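Local coordinates for protein nitrilotriacetate monooxygenase (Burkholderia pseudomallei, PDB 3SDO) that probably acts as a flavin-dependent monooxygenase that uses reduced FMN and molecular oxygen to oxidise its substrate, on a luciferase-like TIM-barrel fold, at residues Ala85-Thr90 against Ala114-Ile119; Ala302-Phe307 against Asp338-Leu343; Glu381-Val386 against Pro414-Arg419. All blocks are in the same frame, centred on the assembly; numbering follows the deposited sequence.

The three contacts follow one another along the chain, each complete before the next begins, and each joins two helices. Interaction 1 pairs helices 79-88 and 106-119, which flank strand 94-100 in the parallel barrel sheet; interaction 3 pairs helices 375-387 and 401-418, which flank strand 393-396, the strand that closes the barrel by pairing with 11-15. Interaction 2 belongs instead to the helical excursion between strands 268-277 and 372-373. Centres of interactions 1 and 2 are about 46 Å apart, on opposite sides of the chain's centre; interaction 3 lies about 31 Å from interaction 1 and 37 Å from interaction 2, centre to centre. The contacts are separate, their nearest atoms at least about 20 Å apart.

Interaction 1: residues Ala85-Thr90 against Ala114-Ile119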
loop_
_atom_site.group_PDB
_atom_site.type_symbol
_atom_site.label_atom_id
_atom_site.label_comp_id
_atom_site.label_asym_id
_atom_site.label_seq_id
_atom_site.Cartn_x
_atom_site.Cartn_y
_atom_site.Cartn_z
ATOM N N ALA A 85 -3.550 -3.145 -5.905
ATOM C CA ALA A 85 -3.400 -3.500 -7.319
ATOM C C ALA A 85 -3.856 -4.968 -7.584
ATOM O O ALA A 85 -4.562 -5.228 -8.543
ATOM C CB ALA A 85 -1.929 -3.252 -7.779
ATOM N N LEU A 86 -3.466 -5.905 -6.720
ATOM C CA LEU A 86 -3.858 -7.307 -6.860
ATOM C C LEU A 86 -5.384 -7.508 -6.722
ATOM O O LEU A 86 -5.968 -8.347 -7.427
ATOM C CB LEU A 86 -3.132 -8.208 -5.829
ATOM C CG LEU A 86 -1.632 -8.441 -6.076
ATOM C CD1 LEU A 86 -1.063 -9.281 -4.976
ATOM C CD2 LEU A 86 -1.388 -9.090 -7.431
ATOM N N ALA A 87 -6.010 -6.724 -5.844
ATOM C CA ALA A 87 -7.453 -6.828 -5.555
ATOM C C ALA A 87 -8.276 -6.758 -6.833
ATOM O O ALA A 87 -9.226 -7.506 -7.045
ATOM C CB ALA A 87 -7.874 -5.689 -4.629
ATOM N N VAL A 88 -7.851 -5.853 -7.705
ATOM C CA VAL A 88 -8.598 -5.469 -8.872
ATOM C C VAL A 88 -8.368 -6.464 -10.051
ATOM O O VAL A 88 -9.123 -6.500 -11.037
ATOM C CB VAL A 88 -8.197 -3.960 -9.125
ATOM C CG1 VAL A 88 -7.670 -3.730 -10.491
ATOM C CG2 VAL A 88 -9.306 -3.046 -8.652
ATOM N N LEU A 89 -7.348 -7.302 -9.924
ATOM C CA LEU A 89 -7.054 -8.319 -10.911
ATOM C C LEU A 89 -7.431 -9.706 -10.402
ATOM O O LEU A 89 -7.114 -10.694 -11.034
ATOM C CB LEU A 89 -5.565 -8.277 -11.313
ATOM C CG LEU A 89 -5.100 -6.947 -11.921
ATOM C CD1 LEU A 89 -3.584 -6.909 -12.143
ATOM C CD2 LEU A 89 -5.874 -6.632 -13.291
ATOM N N THR A 90 -8.110 -9.767 -9.261
ATOM C CA THR A 90 -8.587 -11.013 -8.706
ATOM C C THR A 90 -10.043 -10.777 -8.327
ATOM O O THR A 90 -10.580 -9.700 -8.567
ATOM C CB THR A 90 -7.746 -11.456 -7.475
ATOM O OG1 THR A 90 -7.730 -10.424 -6.463
ATOM C CG2 THR A 90 -6.305 -11.814 -7.878
ATOM N N ALA A 114 -8.908 -0.091 5.539
ATOM C CA ALA A 114 -10.365 0.052 5.243
ATOM C C ALA A 114 -10.636 0.300 3.748
ATOM O O ALA A 114 -11.621 -0.194 3.196
ATOM C CB ALA A 114 -10.991 1.153 6.070
ATOM N N SER A 115 -9.728 1.022 3.103
ATOM C CA SER A 115 -9.861 1.361 1.693
ATOM C C SER A 115 -9.576 0.123 0.844
ATOM O O SER A 115 -10.322 -0.181 -0.089
ATOM C CB SER A 115 -8.961 2.567 1.353
ATOM O OG SER A 115 -9.041 2.984 0.001
ATOM N N LEU A 116 -8.509 -0.604 1.168
ATOM C CA LEU A 116 -8.267 -1.904 0.530
ATOM C C LEU A 116 -9.481 -2.829 0.698
ATOM O O LEU A 116 -9.929 -3.470 -0.269
ATOM C CB LEU A 116 -6.993 -2.558 1.095
ATOM C CG LEU A 116 -6.688 -4.020 0.743
ATOM C CD1 LEU A 116 -6.387 -4.146 -0.781
ATOM C CD2 LEU A 116 -5.528 -4.569 1.618
ATOM N N ASP A 117 -10.040 -2.863 1.899
ATOM C CA ASP A 117 -11.192 -3.718 2.201
ATOM C C ASP A 117 -12.403 -3.328 1.380
ATOM O O ASP A 117 -13.116 -4.216 0.889
ATOM C CB ASP A 117 -11.544 -3.672 3.705
ATOM C CG ASP A 117 -12.116 -4.999 4.255
ATOM O OD1 ASP A 117 -11.923 -6.077 3.666
ATOM O OD2 ASP A 117 -12.747 -4.937 5.321
ATOM N N LEU A 118 -12.656 -2.016 1.223
ATOM C CA LEU A 118 -13.822 -1.564 0.468
ATOM C C LEU A 118 -13.634 -1.811 -1.048
ATOM O O LEU A 118 -14.532 -2.287 -1.732
ATOM C CB LEU A 118 -14.096 -0.101 0.744
ATOM C CG LEU A 118 -15.494 0.408 0.435
ATOM C CD1 LEU A 118 -16.545 -0.265 1.348
ATOM C CD2 LEU A 118 -15.543 1.929 0.595
ATOM N N ILE A 119 -12.444 -1.505 -1.559
ATOM C CA ILE A 119 -12.149 -1.700 -2.977
ATOM C C ILE A 119 -12.276 -3.174 -3.360
ATOM O O ILE A 119 -12.786 -3.501 -4.445
ATOM C CB ILE A 119 -10.734 -1.191 -3.336
ATOM C CG1 ILE A 119 -10.706 0.337 -3.269
ATOM C CG2 ILE A 119 -10.327 -1.709 -4.758
ATOM C CD1 ILE A 119 -9.285 0.979 -3.204
#
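A87 and V88 meet L116 and I119 without any ring or other flat side chain at the interface; the nearest planar groups to describe are the L86 carbonyl and the D117 carboxylate. The peptide carbonyl of L86 has a donor on each face: T90 OG1 approaches L86 O at 2.9 Å from 40° above the carbonyl plane, and L89 N arrives from the opposite face. Beyond the contact the D117 carboxylate is held by S209, Q211 and the backbone N of A124.

The touching atoms are all methyls. A87 CB lies 4.4 Å from L116 CD1, which comes within range because L116 has CG anti to its backbone N (chi1 170°). V88 CG2 and I119 CG2 are 4.2 Å apart. V88 chi1 (125°) is far from a staggered value, so this distance should be read with caution. A87 CA and I119 CA are 7.4 Å apart, consistent with the small A87 side chain at the closest approach.

These are the last turns of successive outer helices of the TIM barrel, on either side of strand 94-100. R123, just past the second helix, bonds to A87 O and T90 OG1, while F39 and F77 of the second subunit pack on V88 and I119.

With 121 Å² buried, the contact is light and apolar, methyl against methyl; hydrogen bonds run within each segment or to residues outside, and none crosses between the two.

Interaction 2: residues Ala302-Phe307 against Asp338-Leu343; sequences AYLSHF and DNIKRL
I340 supplies all the apolar contact from the 338-343 side, reaching both L304 and F307 with its terminal methyl. Its CG1 stands anti to the carbonyl carbon (chi1 -71°) and the chain then runs on extended (chi2 171°), which carries CD1 out to the opposing helix. There CD1 lies 3.9 Å from L304 CD2 and 4.2 Å from F307 CD2. The side chains of F307 and I340 stand roughly perpendicular, and the methyl approaches the phenyl ring obliquely. The CA-CB bond of L304 does not point at the other helix, yet its CD2 still reaches the methyl. The 9.3 Å between L304 CA and I340 CA shows that side-chain length spans the gap, and the area buried is small, 104 Å².

Aromatic contacts gather on the 302-307 side. H306 CD2 stands 3.6 Å above the plane of the F307 ring, displaced toward its rim, while F307 CZ lies in plane at the edge of the imidazole. F333 meets F307 edge-to-face and also touches the H306 ring, so F307 has aromatic neighbours as well as the methyl of I340.

Polar bonding is absent across the interface and is found at its margins instead. The carbonyl of F307 accepts a hydrogen bond from S330 OG, and S305 OG bonds to the H311 carbonyl; both tie segment 302-307 to the connection leading on to helix 334-346.

The contact lies away from the predicted FMN-binding residues, within the helical excursion between barrel strands 268-277 and 372-373. Helix 351-363 covers it, with L351 against L304 and with V354 and V358 against I340, while F322 from a loop touches both L304 and I340.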
loop_
_atom_site.group_PDB
_atom_site.type_symbol
_atom_site.label_atom_id
_atom_site.label_comp_id
_atom_site.label_asym_id
_atom_site.label_seq_id
_atom_site.Cartn_x
_atom_site.Cartn_y
_atom_site.Cartn_z
ATOM N N ALA A 302 30.478 -19.553 4.192
ATOM C CA ALA A 302 30.568 -18.212 4.787
ATOM C C ALA A 302 29.686 -18.140 6.026
ATOM O O ALA A 302 30.031 -17.492 7.018
ATOM C CB ALA A 302 30.155 -17.114 3.767
ATOM N N TYR A 303 28.555 -18.827 5.965
ATOM C CA TYR A 303 27.641 -18.878 7.078
ATOM C C TYR A 303 28.118 -19.816 8.200
ATOM O O TYR A 303 27.889 -19.543 9.382
ATOM C CB TYR A 303 26.228 -19.229 6.583
ATOM C CG TYR A 303 25.164 -19.012 7.638
ATOM C CD1 TYR A 303 24.824 -17.723 8.059
ATOM C CD2 TYR A 303 24.510 -20.098 8.227
ATOM C CE1 TYR A 303 23.859 -17.522 9.040
ATOM C CE2 TYR A 303 23.548 -19.911 9.201
ATOM C CZ TYR A 303 23.221 -18.622 9.615
ATOM O OH TYR A 303 22.260 -18.431 10.591
ATOM N N LEU A 304 28.793 -20.915 7.863
ATOM C CA LEU A 304 29.493 -21.712 8.878
ATOM C C LEU A 304 30.589 -20.896 9.587
ATOM O O LEU A 304 30.804 -21.023 10.800
ATOM C CB LEU A 304 30.210 -22.902 8.242
ATOM C CG LEU A 304 29.763 -24.356 8.340
ATOM C CD1 LEU A 304 30.994 -25.163 7.961
ATOM C CD2 LEU A 304 29.220 -24.784 9.708
ATOM N N SER A 305 31.322 -20.116 8.798
ATOM C CA SER A 305 32.405 -19.247 9.291
ATOM C C SER A 305 31.903 -18.329 10.425
ATOM O O SER A 305 32.615 -18.080 11.394
ATOM C CB SER A 305 32.952 -18.419 8.103
ATOM O OG SER A 305 34.102 -17.656 8.436
ATOM N N HIS A 306 30.668 -17.860 10.295
ATOM C CA HIS A 306 29.991 -17.020 11.292
ATOM C C HIS A 306 30.023 -17.609 12.721
ATOM O O HIS A 306 30.169 -16.884 13.716
ATOM C CB HIS A 306 28.531 -16.786 10.802
ATOM C CG HIS A 306 27.624 -16.134 11.795
ATOM N ND1 HIS A 306 27.780 -14.827 12.206
ATOM C CD2 HIS A 306 26.521 -16.598 12.432
ATOM C CE1 HIS A 306 26.828 -14.522 13.074
ATOM N NE2 HIS A 306 26.048 -15.580 13.226
ATOM N N PHE A 307 29.879 -18.921 12.820
ATOM C CA PHE A 307 29.792 -19.568 14.113
ATOM C C PHE A 307 31.152 -19.874 14.717
ATOM O O PHE A 307 31.237 -20.170 15.904
ATOM C CB PHE A 307 28.942 -20.830 13.999
ATOM C CG PHE A 307 27.492 -20.548 13.643
ATOM C CD1 PHE A 307 26.702 -19.772 14.471
ATOM C CD2 PHE A 307 26.934 -21.051 12.480
ATOM C CE1 PHE A 307 25.370 -19.503 14.147
ATOM C CE2 PHE A 307 25.598 -20.778 12.143
ATOM C CZ PHE A 307 24.819 -20.008 12.984
ATOM N N ASP A 338 28.755 -26.590 19.230
ATOM C CA ASP A 338 28.616 -27.932 19.813
ATOM C C ASP A 338 27.625 -28.787 19.002
ATOM O O ASP A 338 27.894 -29.957 18.728
ATOM C CB ASP A 338 28.177 -27.857 21.279
ATOM C CG ASP A 338 29.314 -27.458 22.225
ATOM O OD1 ASP A 338 30.497 -27.472 21.814
ATOM O OD2 ASP A 338 29.020 -27.142 23.397
ATOM N N ASN A 339 26.492 -28.213 18.618
ATOM C CA ASN A 339 25.511 -28.966 17.820
ATOM C C ASN A 339 26.129 -29.412 16.500
ATOM O O ASN A 339 25.937 -30.545 16.056
ATOM C CB ASN A 339 24.268 -28.124 17.502
ATOM C CG ASN A 339 23.435 -27.807 18.718
ATOM O OD1 ASN A 339 23.545 -28.453 19.770
ATOM N ND2 ASN A 339 22.563 -26.807 18.575
ATOM N N ILE A 340 26.877 -28.505 15.878
ATOM C CA ILE A 340 27.507 -28.773 14.596
ATOM C C ILE A 340 28.532 -29.918 14.724
ATOM O O ILE A 340 28.505 -30.896 13.957
ATOM C CB ILE A 340 28.151 -27.476 14.027
ATOM C CG1 ILE A 340 27.049 -26.510 13.572
ATOM C CG2 ILE A 340 29.065 -27.777 12.846
ATOM C CD1 ILE A 340 27.543 -25.117 13.195
ATOM N N LYS A 341 29.411 -29.816 15.710
ATOM C CA LYS A 341 30.433 -30.848 15.923
ATOM C C LYS A 341 29.831 -32.213 16.305
ATOM O O LYS A 341 30.321 -33.258 15.869
ATOM C CB LYS A 341 31.479 -30.378 16.954
ATOM C CG LYS A 341 32.371 -29.236 16.436
ATOM C CD LYS A 341 33.437 -28.784 17.455
ATOM C CE LYS A 341 32.842 -27.967 18.595
ATOM N NZ LYS A 341 33.877 -27.386 19.524
ATOM N N ARG A 342 28.767 -32.210 17.099
ATOM C CA ARG A 342 28.101 -33.457 17.481
ATOM C C ARG A 342 27.547 -34.146 16.233
ATOM O O ARG A 342 27.736 -35.345 16.034
ATOM C CB ARG A 342 26.972 -33.179 18.479
ATOM C CG ARG A 342 26.353 -34.429 19.100
ATOM C CD ARG A 342 25.510 -34.089 20.329
ATOM N NE ARG A 342 24.642 -32.951 20.052
ATOM C CZ ARG A 342 24.663 -31.771 20.673
ATOM N NH1 ARG A 342 25.485 -31.514 21.685
ATOM N NH2 ARG A 342 23.819 -30.832 20.271
ATOM N N LEU A 343 26.860 -33.374 15.399
ATOM C CA LEU A 343 26.307 -33.871 14.139
ATOM C C LEU A 343 27.395 -34.501 13.271
ATOM O O LEU A 343 27.261 -35.641 12.815
ATOM C CB LEU A 343 25.648 -32.718 13.386
ATOM C CG LEU A 343 24.998 -32.998 12.031
ATOM C CD1 LEU A 343 23.586 -33.544 12.226
ATOM C CD2 LEU A 343 24.985 -31.709 11.206
#

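Interaction 3: residues Glu381-Val386 against Pro414-Arg419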
loop_
_atom_site.group_PDB
_atom_site.type_symbol
_atom_site.label_atom_id
_atom_site.label_comp_id
_atom_site.label_asym_id
_atom_site.label_seq_id
_atom_site.Cartn_x
_atom_site.Cartn_y
_atom_site.Cartn_z
ATOM N N GLU A 381 0.435 -36.192 5.961
ATOM C CA GLU A 381 1.075 -35.448 7.058
ATOM C C GLU A 381 0.277 -34.183 7.393
ATOM O O GLU A 381 0.081 -33.861 8.564
ATOM C CB GLU A 381 2.518 -35.103 6.680
ATOM C CG GLU A 381 3.295 -34.349 7.738
ATOM C CD GLU A 381 3.613 -35.166 8.988
ATOM O OE1 GLU A 381 3.281 -36.371 9.055
ATOM O OE2 GLU A 381 4.217 -34.582 9.916
ATOM N N MET A 382 -0.203 -33.479 6.378
ATOM C CA MET A 382 -1.090 -32.327 6.608
ATOM C C MET A 382 -2.342 -32.750 7.347
ATOM O O MET A 382 -2.781 -32.060 8.276
ATOM C CB MET A 382 -1.481 -31.622 5.299
ATOM C CG MET A 382 -0.284 -30.972 4.592
ATOM S SD MET A 382 -0.689 -30.268 2.967
ATOM C CE MET A 382 0.995 -29.952 2.426
ATOM N N ILE A 383 -2.929 -33.868 6.919
ATOM C CA ILE A 383 -4.118 -34.415 7.576
ATOM C C ILE A 383 -3.798 -34.753 9.018
ATOM O O ILE A 383 -4.581 -34.472 9.914
ATOM C CB ILE A 383 -4.663 -35.641 6.837
ATOM C CG1 ILE A 383 -5.379 -35.190 5.550
ATOM C CG2 ILE A 383 -5.567 -36.509 7.786
ATOM C CD1 ILE A 383 -5.598 -36.298 4.476
ATOM N N ARG A 384 -2.624 -35.326 9.248
ATOM C CA ARG A 384 -2.201 -35.657 10.604
ATOM C C ARG A 384 -2.146 -34.408 11.494
ATOM O O ARG A 384 -2.662 -34.423 12.629
ATOM C CB ARG A 384 -0.837 -36.352 10.595
ATOM C CG ARG A 384 -0.314 -36.681 11.986
ATOM C CD ARG A 384 0.930 -37.540 11.950
ATOM N NE ARG A 384 2.122 -36.718 11.848
ATOM C CZ ARG A 384 2.859 -36.285 12.868
ATOM N NH1 ARG A 384 2.524 -36.573 14.120
ATOM N NH2 ARG A 384 3.946 -35.541 12.628
ATOM N N TRP A 385 -1.534 -33.333 10.987
ATOM C CA TRP A 385 -1.428 -32.086 11.766
ATOM C C TRP A 385 -2.807 -31.539 12.141
ATOM O O TRP A 385 -3.010 -31.058 13.250
ATOM C CB TRP A 385 -0.646 -31.005 10.996
ATOM C CG TRP A 385 0.846 -31.189 11.045
ATOM C CD1 TRP A 385 1.532 -32.336 10.790
ATOM C CD2 TRP A 385 1.827 -30.201 11.371
ATOM N NE1 TRP A 385 2.874 -32.137 10.940
ATOM C CE2 TRP A 385 3.091 -30.832 11.305
ATOM C CE3 TRP A 385 1.769 -28.840 11.702
ATOM C CZ2 TRP A 385 4.283 -30.151 11.550
ATOM C CZ3 TRP A 385 2.963 -28.165 11.960
ATOM C CH2 TRP A 385 4.204 -28.825 11.872
ATOM N N VAL A 386 -3.750 -31.642 11.223
ATOM C CA VAL A 386 -5.123 -31.150 11.453
ATOM C C VAL A 386 -5.909 -32.101 12.377
ATOM O O VAL A 386 -6.505 -31.652 13.356
ATOM C CB VAL A 386 -5.851 -30.893 10.119
ATOM C CG1 VAL A 386 -7.339 -30.563 10.338
ATOM C CG2 VAL A 386 -5.166 -29.729 9.395
ATOM N N PRO A 414 -5.685 -31.747 -5.056
ATOM C CA PRO A 414 -6.633 -32.757 -5.535
ATOM C C PRO A 414 -6.655 -34.045 -4.706
ATOM O O PRO A 414 -7.698 -34.657 -4.578
ATOM C CB PRO A 414 -6.141 -33.033 -6.961
ATOM C CG PRO A 414 -5.483 -31.764 -7.342
ATOM C CD PRO A 414 -4.752 -31.361 -6.123
ATOM N N VAL A 415 -5.516 -34.452 -4.156
ATOM C CA VAL A 415 -5.458 -35.570 -3.213
ATOM C C VAL A 415 -6.206 -35.227 -1.928
ATOM O O VAL A 415 -7.015 -36.012 -1.446
ATOM C CB VAL A 415 -3.995 -35.955 -2.864
ATOM C CG1 VAL A 415 -3.956 -36.989 -1.707
ATOM C CG2 VAL A 415 -3.270 -36.460 -4.115
ATOM N N LEU A 416 -5.983 -34.038 -1.388
ATOM C CA LEU A 416 -6.739 -33.631 -0.194
ATOM C C LEU A 416 -8.245 -33.598 -0.447
ATOM O O LEU A 416 -9.032 -34.072 0.395
ATOM C CB LEU A 416 -6.258 -32.291 0.348
ATOM C CG LEU A 416 -4.912 -32.234 1.054
ATOM C CD1 LEU A 416 -4.550 -30.766 1.352
ATOM C CD2 LEU A 416 -4.951 -33.064 2.338
ATOM N N SER A 417 -8.649 -33.060 -1.601
ATOM C CA SER A 417 -10.057 -33.014 -1.984
ATOM C C SER A 417 -10.651 -34.433 -2.071
ATOM O O SER A 417 -11.732 -34.692 -1.541
ATOM C CB SER A 417 -10.285 -32.275 -3.330
ATOM O OG SER A 417 -9.889 -30.918 -3.264
ATOM N N ALA A 418 -9.931 -35.341 -2.711
ATOM C CA ALA A 418 -10.389 -36.724 -2.830
ATOM C C ALA A 418 -10.596 -37.411 -1.474
ATOM O O ALA A 418 -11.466 -38.289 -1.355
ATOM C CB ALA A 418 -9.425 -37.522 -3.701
ATOM N N ARG A 419 -9.826 -36.998 -0.461
ATOM C CA ARG A 419 -9.918 -37.565 0.881
ATOM C C ARG A 419 -10.848 -36.793 1.826
ATOM O O ARG A 419 -10.959 -37.155 3.010
ATOM C CB ARG A 419 -8.509 -37.687 1.491
ATOM C CG ARG A 419 -7.604 -38.547 0.624
ATOM C CD ARG A 419 -6.104 -38.421 0.944
ATOM N NE ARG A 419 -5.761 -39.006 2.228
ATOM C CZ ARG A 419 -4.516 -39.212 2.656
ATOM N NH1 ARG A 419 -3.448 -38.942 1.878
ATOM N NH2 ARG A 419 -4.335 -39.730 3.862
#
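I383 lays its CD1 methyl over one face of the R419 guanidinium, 3.4 Å above the plane and displaced toward the rim. The closest atom is R419 NE, 3.5 Å from I383 CD1, with CZ only slightly farther. A bend at chi3 (70°) turns the end of the arginine chain to meet the methyl, and the two side chains cross at a slant. The two terminal nitrogens have partners on helix 375-387, NH1 in a salt bridge with E376 and NH2 in a hydrogen bond with S380, so the arginine, which follows the helical residues 414-418 at the rim of the contact, is tied back to the helix it packs on.

Deeper in, I383 and L416 run alongside one another, pointing opposite ways, with I383 CG1 3.9 Å from L416 CD2. The other branch, L416 CD1, is 4.2 Å from M382 SD. Helices 375-387 and 401-418 stand on either side of strand 393-396 in the barrel sequence, and this contact packs them as neighbouring helices of the TIM-barrel coat. M382 also reaches the sheet itself, touching I273 and F394.

Away from this interface, E381 ties together R384 and W385 on its own helix. R384 grips its carboxylate side-on: R384 NE to E381 OE1 at 3.0 Å and, as a salt bridge, R384 NH2 to E381 OE2 at 2.9 Å. The same OE2 accepts W385 NE1 at 3.0 Å, 49° above the carboxylate plane and on the face from which NH2 also comes.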